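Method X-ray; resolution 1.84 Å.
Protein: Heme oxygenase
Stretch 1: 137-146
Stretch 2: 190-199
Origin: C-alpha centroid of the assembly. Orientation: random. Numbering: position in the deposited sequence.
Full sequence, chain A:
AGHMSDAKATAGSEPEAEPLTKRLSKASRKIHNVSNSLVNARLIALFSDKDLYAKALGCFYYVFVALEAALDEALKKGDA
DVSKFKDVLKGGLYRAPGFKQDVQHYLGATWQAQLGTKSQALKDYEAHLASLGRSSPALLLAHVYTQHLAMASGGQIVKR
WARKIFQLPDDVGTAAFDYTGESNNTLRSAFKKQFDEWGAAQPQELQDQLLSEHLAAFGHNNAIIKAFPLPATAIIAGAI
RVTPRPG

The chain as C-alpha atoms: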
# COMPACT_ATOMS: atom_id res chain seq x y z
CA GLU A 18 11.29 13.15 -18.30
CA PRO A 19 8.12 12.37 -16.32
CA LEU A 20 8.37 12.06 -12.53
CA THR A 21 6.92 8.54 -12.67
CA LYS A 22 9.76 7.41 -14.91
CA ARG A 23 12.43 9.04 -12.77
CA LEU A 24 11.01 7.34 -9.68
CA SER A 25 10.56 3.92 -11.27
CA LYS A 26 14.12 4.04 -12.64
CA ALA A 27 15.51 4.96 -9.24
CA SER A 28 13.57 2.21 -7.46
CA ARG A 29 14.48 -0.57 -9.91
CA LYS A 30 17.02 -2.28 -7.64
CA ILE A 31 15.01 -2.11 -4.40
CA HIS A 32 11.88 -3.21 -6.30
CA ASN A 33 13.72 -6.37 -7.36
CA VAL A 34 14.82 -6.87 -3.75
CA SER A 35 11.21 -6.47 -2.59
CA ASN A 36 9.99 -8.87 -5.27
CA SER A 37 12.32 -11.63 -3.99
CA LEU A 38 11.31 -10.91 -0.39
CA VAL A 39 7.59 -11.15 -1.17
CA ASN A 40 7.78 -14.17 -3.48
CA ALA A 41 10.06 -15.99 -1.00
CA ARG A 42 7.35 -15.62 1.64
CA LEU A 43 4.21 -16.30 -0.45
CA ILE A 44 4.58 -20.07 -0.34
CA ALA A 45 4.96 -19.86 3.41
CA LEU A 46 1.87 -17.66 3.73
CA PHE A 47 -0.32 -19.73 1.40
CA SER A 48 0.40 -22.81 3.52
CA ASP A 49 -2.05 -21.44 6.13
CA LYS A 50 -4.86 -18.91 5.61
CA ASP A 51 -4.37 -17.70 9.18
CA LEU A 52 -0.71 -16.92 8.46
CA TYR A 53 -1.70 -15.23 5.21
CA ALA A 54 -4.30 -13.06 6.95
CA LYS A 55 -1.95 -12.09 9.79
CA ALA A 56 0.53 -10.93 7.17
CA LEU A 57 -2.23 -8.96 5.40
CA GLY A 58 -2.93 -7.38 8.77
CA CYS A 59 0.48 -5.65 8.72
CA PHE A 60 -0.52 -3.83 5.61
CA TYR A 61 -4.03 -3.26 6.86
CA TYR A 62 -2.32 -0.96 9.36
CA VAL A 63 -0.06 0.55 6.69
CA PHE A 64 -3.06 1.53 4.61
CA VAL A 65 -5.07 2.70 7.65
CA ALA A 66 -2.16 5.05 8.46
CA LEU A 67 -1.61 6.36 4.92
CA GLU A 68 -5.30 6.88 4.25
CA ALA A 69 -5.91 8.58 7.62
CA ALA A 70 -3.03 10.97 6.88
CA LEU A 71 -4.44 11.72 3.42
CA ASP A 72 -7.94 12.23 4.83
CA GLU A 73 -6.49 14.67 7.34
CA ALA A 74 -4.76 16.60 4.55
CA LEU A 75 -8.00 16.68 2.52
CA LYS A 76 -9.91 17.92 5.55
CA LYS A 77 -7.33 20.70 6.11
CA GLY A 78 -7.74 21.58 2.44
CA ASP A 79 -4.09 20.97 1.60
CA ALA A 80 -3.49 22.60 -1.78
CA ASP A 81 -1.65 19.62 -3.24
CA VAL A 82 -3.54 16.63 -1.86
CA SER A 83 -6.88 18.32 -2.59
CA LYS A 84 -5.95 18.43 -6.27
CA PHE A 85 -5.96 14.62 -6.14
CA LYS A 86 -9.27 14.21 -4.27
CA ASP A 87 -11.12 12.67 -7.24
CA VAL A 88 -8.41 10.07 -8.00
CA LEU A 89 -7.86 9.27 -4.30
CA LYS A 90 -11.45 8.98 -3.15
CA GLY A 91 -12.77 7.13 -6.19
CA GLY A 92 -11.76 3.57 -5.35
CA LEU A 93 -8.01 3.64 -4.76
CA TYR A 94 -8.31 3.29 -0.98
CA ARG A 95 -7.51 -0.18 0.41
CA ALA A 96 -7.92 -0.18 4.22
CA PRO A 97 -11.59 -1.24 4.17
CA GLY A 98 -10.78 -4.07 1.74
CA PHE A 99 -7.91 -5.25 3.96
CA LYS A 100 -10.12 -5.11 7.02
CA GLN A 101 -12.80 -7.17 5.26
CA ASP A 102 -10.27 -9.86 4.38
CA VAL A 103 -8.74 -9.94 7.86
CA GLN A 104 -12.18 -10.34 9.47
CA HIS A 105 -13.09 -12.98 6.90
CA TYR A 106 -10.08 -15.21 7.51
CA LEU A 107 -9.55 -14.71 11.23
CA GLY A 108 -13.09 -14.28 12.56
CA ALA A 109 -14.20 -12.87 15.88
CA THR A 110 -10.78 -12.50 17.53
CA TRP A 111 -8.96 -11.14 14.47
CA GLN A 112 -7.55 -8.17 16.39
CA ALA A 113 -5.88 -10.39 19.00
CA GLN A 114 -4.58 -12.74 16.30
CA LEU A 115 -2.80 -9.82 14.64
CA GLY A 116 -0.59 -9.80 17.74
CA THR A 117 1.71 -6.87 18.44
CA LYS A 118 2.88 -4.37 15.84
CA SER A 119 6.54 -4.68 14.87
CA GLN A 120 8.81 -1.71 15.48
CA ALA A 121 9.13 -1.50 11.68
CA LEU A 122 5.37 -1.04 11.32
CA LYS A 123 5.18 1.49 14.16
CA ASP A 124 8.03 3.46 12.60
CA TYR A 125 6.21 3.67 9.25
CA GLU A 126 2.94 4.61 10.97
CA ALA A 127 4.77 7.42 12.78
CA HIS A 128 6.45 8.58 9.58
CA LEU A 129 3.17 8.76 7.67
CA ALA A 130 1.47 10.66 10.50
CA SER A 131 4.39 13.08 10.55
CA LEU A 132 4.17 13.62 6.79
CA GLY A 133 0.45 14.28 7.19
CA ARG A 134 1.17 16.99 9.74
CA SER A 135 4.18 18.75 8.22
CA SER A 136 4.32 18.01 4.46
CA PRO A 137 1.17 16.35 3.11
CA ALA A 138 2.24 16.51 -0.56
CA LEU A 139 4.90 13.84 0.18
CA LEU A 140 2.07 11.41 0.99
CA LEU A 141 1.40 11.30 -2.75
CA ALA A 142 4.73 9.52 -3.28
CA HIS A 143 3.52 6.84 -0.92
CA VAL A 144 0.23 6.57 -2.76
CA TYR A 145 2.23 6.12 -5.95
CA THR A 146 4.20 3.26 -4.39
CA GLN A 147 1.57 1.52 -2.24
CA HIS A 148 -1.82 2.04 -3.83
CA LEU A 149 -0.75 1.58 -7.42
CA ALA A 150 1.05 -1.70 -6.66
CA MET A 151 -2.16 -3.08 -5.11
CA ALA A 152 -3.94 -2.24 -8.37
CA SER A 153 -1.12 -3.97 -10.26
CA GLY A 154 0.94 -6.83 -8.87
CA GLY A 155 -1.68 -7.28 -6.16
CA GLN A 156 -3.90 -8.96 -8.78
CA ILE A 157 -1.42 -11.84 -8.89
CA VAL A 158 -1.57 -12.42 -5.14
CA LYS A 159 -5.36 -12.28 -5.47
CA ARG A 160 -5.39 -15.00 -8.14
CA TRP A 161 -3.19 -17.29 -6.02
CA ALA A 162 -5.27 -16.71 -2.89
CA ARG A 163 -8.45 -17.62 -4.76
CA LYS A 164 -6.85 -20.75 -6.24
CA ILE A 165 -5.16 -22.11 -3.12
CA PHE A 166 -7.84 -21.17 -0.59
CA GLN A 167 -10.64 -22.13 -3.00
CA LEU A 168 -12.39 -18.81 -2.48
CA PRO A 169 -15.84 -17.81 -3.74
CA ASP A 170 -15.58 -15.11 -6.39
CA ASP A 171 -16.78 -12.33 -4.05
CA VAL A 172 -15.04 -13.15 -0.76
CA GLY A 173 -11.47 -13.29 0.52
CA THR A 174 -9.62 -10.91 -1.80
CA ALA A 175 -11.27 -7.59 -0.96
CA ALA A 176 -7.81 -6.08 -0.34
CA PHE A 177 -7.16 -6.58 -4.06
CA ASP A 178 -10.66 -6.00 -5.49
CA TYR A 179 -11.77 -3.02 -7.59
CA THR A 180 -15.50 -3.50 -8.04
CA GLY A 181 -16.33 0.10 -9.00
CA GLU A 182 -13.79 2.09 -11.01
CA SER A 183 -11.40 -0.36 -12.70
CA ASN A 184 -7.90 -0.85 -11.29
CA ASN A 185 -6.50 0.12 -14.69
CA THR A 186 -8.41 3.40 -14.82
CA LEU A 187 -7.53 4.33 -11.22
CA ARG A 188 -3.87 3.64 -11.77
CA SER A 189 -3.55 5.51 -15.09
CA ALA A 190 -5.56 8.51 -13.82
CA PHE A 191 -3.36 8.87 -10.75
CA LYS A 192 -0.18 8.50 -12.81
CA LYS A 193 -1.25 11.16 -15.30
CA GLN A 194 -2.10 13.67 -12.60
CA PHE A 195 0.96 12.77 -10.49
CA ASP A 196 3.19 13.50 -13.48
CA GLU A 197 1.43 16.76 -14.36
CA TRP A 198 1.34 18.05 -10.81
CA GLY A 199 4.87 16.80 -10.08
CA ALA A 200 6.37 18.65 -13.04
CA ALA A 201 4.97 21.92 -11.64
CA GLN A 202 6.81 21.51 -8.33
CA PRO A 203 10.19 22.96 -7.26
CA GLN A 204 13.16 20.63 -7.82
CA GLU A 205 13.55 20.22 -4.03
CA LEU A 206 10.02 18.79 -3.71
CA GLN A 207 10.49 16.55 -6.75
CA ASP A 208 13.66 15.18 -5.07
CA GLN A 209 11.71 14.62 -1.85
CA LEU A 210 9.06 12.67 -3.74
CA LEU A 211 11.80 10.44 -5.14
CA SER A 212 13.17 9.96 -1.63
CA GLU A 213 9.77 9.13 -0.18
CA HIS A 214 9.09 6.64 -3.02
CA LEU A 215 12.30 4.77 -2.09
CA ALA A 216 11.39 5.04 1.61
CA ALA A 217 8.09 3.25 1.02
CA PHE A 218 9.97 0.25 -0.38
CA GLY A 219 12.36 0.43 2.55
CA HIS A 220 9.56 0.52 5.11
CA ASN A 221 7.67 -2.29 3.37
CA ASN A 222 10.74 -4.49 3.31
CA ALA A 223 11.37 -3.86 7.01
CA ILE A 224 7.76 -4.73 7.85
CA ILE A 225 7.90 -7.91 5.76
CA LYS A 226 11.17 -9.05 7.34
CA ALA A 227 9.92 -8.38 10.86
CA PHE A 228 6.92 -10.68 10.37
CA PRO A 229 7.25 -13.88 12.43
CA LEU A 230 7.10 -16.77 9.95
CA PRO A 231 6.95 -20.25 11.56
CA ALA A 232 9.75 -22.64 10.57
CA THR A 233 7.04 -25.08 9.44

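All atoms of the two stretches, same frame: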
# COMPACT_ATOMS: atom_id res chain seq x y z
N PRO A 137 2.13 17.32 3.65
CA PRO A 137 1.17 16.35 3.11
C PRO A 137 1.40 15.99 1.65
O PRO A 137 1.04 14.89 1.27
CB PRO A 137 -0.18 17.05 3.30
CG PRO A 137 0.06 18.07 4.36
CD PRO A 137 1.47 18.53 4.16
N ALA A 138 1.99 16.87 0.84
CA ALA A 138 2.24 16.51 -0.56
C ALA A 138 3.09 15.23 -0.71
O ALA A 138 2.92 14.48 -1.68
CB ALA A 138 2.90 17.68 -1.29
N LEU A 139 3.99 14.99 0.25
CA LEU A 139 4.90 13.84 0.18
C LEU A 139 4.16 12.51 0.35
O LEU A 139 4.67 11.45 -0.03
CB LEU A 139 6.02 13.96 1.24
CG LEU A 139 6.97 15.15 1.06
CD1 LEU A 139 8.19 15.12 2.01
CD2 LEU A 139 7.42 15.25 -0.40
N LEU A 140 2.95 12.57 0.91
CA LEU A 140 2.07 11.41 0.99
C LEU A 140 1.75 10.85 -0.40
O LEU A 140 1.50 9.65 -0.56
CB LEU A 140 0.77 11.77 1.72
CG LEU A 140 0.84 12.07 3.22
CD1 LEU A 140 -0.52 12.58 3.75
CD2 LEU A 140 1.31 10.82 3.96
N LEU A 141 1.77 11.72 -1.40
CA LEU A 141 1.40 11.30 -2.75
C LEU A 141 2.44 10.35 -3.35
O LEU A 141 2.11 9.51 -4.18
CB LEU A 141 1.19 12.52 -3.66
CG LEU A 141 0.03 13.47 -3.31
CD1 LEU A 141 0.14 14.75 -4.13
CD2 LEU A 141 -1.33 12.82 -3.54
N ALA A 142 3.69 10.46 -2.89
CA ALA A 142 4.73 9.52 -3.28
C ALA A 142 4.44 8.16 -2.70
O ALA A 142 4.75 7.14 -3.33
CB ALA A 142 6.12 10.02 -2.83
N HIS A 143 3.86 8.12 -1.51
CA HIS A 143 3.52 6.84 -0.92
C HIS A 143 2.27 6.21 -1.53
O HIS A 143 2.16 4.99 -1.59
CB HIS A 143 3.38 6.93 0.59
CG HIS A 143 4.65 7.29 1.29
ND1 HIS A 143 5.12 6.58 2.37
CD2 HIS A 143 5.45 8.38 1.19
CE1 HIS A 143 6.24 7.13 2.80
NE2 HIS A 143 6.45 8.24 2.11
N VAL A 144 1.35 7.05 -1.97
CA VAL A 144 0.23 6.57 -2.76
C VAL A 144 0.75 5.93 -4.04
O VAL A 144 0.31 4.85 -4.42
CB VAL A 144 -0.75 7.71 -3.12
CG1 VAL A 144 -1.82 7.22 -4.10
CG2 VAL A 144 -1.38 8.28 -1.86
N TYR A 145 1.69 6.61 -4.69
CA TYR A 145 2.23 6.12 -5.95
C TYR A 145 2.81 4.72 -5.79
O TYR A 145 2.56 3.83 -6.61
CB TYR A 145 3.31 7.09 -6.50
CG TYR A 145 3.94 6.59 -7.78
CD1 TYR A 145 3.20 6.50 -8.95
CD2 TYR A 145 5.29 6.24 -7.83
CE1 TYR A 145 3.77 6.04 -10.13
CE2 TYR A 145 5.87 5.78 -9.01
CZ TYR A 145 5.10 5.69 -10.16
OH TYR A 145 5.66 5.24 -11.34
N THR A 146 3.54 4.52 -4.69
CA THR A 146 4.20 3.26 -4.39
C THR A 146 3.25 2.15 -3.92
O THR A 146 3.31 1.03 -4.41
CB THR A 146 5.25 3.45 -3.29
OG1 THR A 146 6.13 4.54 -3.64
CG2 THR A 146 6.07 2.18 -3.10
N ALA A 190 -5.10 7.17 -14.18
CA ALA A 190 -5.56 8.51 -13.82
C ALA A 190 -4.65 9.14 -12.77
O ALA A 190 -4.32 10.33 -12.83
CB ALA A 190 -7.00 8.47 -13.32
N PHE A 191 -4.26 8.35 -11.77
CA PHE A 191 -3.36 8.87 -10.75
C PHE A 191 -2.00 9.19 -11.36
O PHE A 191 -1.42 10.23 -11.07
CB PHE A 191 -3.19 7.90 -9.59
CG PHE A 191 -2.32 8.44 -8.50
CD1 PHE A 191 -0.94 8.24 -8.53
CD2 PHE A 191 -2.87 9.21 -7.48
CE1 PHE A 191 -0.13 8.78 -7.53
CE2 PHE A 191 -2.05 9.76 -6.49
CZ PHE A 191 -0.68 9.53 -6.52
N LYS A 192 -1.48 8.28 -12.18
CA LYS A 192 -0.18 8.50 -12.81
C LYS A 192 -0.15 9.79 -13.62
O LYS A 192 0.78 10.58 -13.52
CB LYS A 192 0.19 7.35 -13.74
CG LYS A 192 0.87 6.19 -13.08
CD LYS A 192 1.76 5.55 -14.12
CE LYS A 192 2.47 4.35 -13.57
NZ LYS A 192 1.68 3.13 -13.88
N LYS A 193 -1.17 9.98 -14.45
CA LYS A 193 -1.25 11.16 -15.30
C LYS A 193 -1.24 12.44 -14.49
O LYS A 193 -0.48 13.37 -14.78
CB LYS A 193 -2.51 11.10 -16.17
CG LYS A 193 -2.70 12.29 -17.09
CD LYS A 193 -3.54 11.90 -18.30
CE LYS A 193 -3.89 13.11 -19.14
NZ LYS A 193 -4.72 14.06 -18.35
N GLN A 194 -2.06 12.49 -13.45
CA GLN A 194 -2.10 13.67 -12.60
C GLN A 194 -0.82 13.83 -11.78
O GLN A 194 -0.34 14.95 -11.60
CB GLN A 194 -3.30 13.64 -11.66
CG GLN A 194 -3.39 14.90 -10.81
CD GLN A 194 -4.73 15.05 -10.14
OE1 GLN A 194 -5.55 14.12 -10.13
NE2 GLN A 194 -4.98 16.22 -9.57
N PHE A 195 -0.28 12.73 -11.26
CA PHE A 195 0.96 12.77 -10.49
C PHE A 195 2.10 13.36 -11.31
O PHE A 195 2.90 14.15 -10.82
CB PHE A 195 1.32 11.36 -9.99
CG PHE A 195 2.45 11.33 -8.98
CD1 PHE A 195 2.32 11.96 -7.75
CD2 PHE A 195 3.61 10.64 -9.25
CE1 PHE A 195 3.35 11.91 -6.81
CE2 PHE A 195 4.64 10.59 -8.32
CZ PHE A 195 4.50 11.23 -7.10
N ASP A 196 2.16 12.98 -12.59
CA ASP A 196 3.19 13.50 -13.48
C ASP A 196 2.98 14.97 -13.81
O ASP A 196 3.94 15.75 -13.85
CB ASP A 196 3.25 12.67 -14.76
CG ASP A 196 4.17 11.47 -14.63
OD1 ASP A 196 5.00 11.45 -13.69
OD2 ASP A 196 4.08 10.56 -15.47
N GLU A 197 1.73 15.37 -14.04
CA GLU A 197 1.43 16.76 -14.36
C GLU A 197 1.65 17.69 -13.18
O GLU A 197 2.23 18.77 -13.32
CB GLU A 197 -0.00 16.90 -14.86
CG GLU A 197 -0.12 16.78 -16.36
CD GLU A 197 -1.52 16.45 -16.81
OE1 GLU A 197 -2.47 16.75 -16.05
OE2 GLU A 197 -1.66 15.89 -17.91
N TRP A 198 1.17 17.27 -12.02
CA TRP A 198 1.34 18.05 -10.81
C TRP A 198 2.83 18.08 -10.40
O TRP A 198 3.37 19.14 -10.04
CB TRP A 198 0.47 17.47 -9.69
CG TRP A 198 0.81 17.99 -8.34
CD1 TRP A 198 0.34 19.13 -7.75
CD2 TRP A 198 1.71 17.39 -7.40
NE1 TRP A 198 0.89 19.28 -6.50
CE2 TRP A 198 1.73 18.22 -6.26
CE3 TRP A 198 2.49 16.22 -7.41
CZ2 TRP A 198 2.52 17.93 -5.14
CZ3 TRP A 198 3.27 15.94 -6.29
CH2 TRP A 198 3.27 16.78 -5.17
N GLY A 199 3.48 16.93 -10.49
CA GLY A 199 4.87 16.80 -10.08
C GLY A 199 5.80 17.71 -10.87
O GLY A 199 6.71 18.31 -10.32

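Two helical segments of this heme oxygenase pack at 146° between their N-to-C directions, closer to antiparallel than to crossed, with axes 11.0 Å apart at closest approach. That gap is wide enough for aromatic rings, and stretch 2 supplies three of them: Phe-191, Phe-195 and Trp-198, all with chi1 near t and CA-to-CB bonds toward the partner. No hydrogen bond crosses between the stretches; 436 Å² of surface is buried, summed over both sides, mostly between apolar side chains and rings.

Pro-137 lies out of reach, so the contact opens at Ala-138. Ala-138 CB sits 3.9 Å from CZ2 of Trp-198, at the edge of the indole. A methyl is enough here, because the large indole spans most of the distance from the other helix. Leu-139 and Leu-140 take no part.

Leu-141 is the hub, touching all three aromatic residues. The m,t rotamer sets Leu-141 CD1 over the face of Trp-198, 4.0 Å from the centroid of the six-membered ring and only 13° off the normal, a CH-pi contact. Leu-141 CB lies 3.9 Å from CE1 of Phe-195, and Leu-141 CD2 lies 4.3 Å from CE2 of Phe-191. Its branched chain offers several carbons to the three rings of the partner. Its backbone takes part too: Leu-141 O, which accepts the helical bond from Tyr-145 N, lies 3.6 Å from CZ at the edge of Phe-191.

Ala-142 points its CB away, yet Ala-142 CA comes within 4.2 Å of Phe-195 CZ, so the ring reaches the backbone itself. His-143 also points away, and its ring nitrogens are hydrogen-bonded elsewhere in the structure.

One turn after Leu-141, Val-144 repeats the aliphatic-on-aromatic theme. Val-144 CG1 stands 3.5 Å from CE2 of Phe-191 and 3.9 Å from that ring's centroid, over the face. The short, branched side chain places a methyl there directly from the helix.

Tyr-145 has the most area covered of any residue in either stretch, 83 Å². Its ring runs nearly parallel to that of Phe-195, planes at 14°, but the centroids are 5.3 Å apart and the rings are slid so that they barely overlap. Phe-191 CE1 approaches Tyr-145 CB at 4.0 Å. The tyrosine's length carries Tyr-145 OH to within 4.0 Å of CE of Lys-192, where the aliphatic part of a partly exposed lysine covers the ring edge; the hydroxyl finds its hydrogen bond elsewhere. Thr-146 closes the stretch without touching the partner, Thr-146 OG1 donating to Ala-142 O at 3.0 Å.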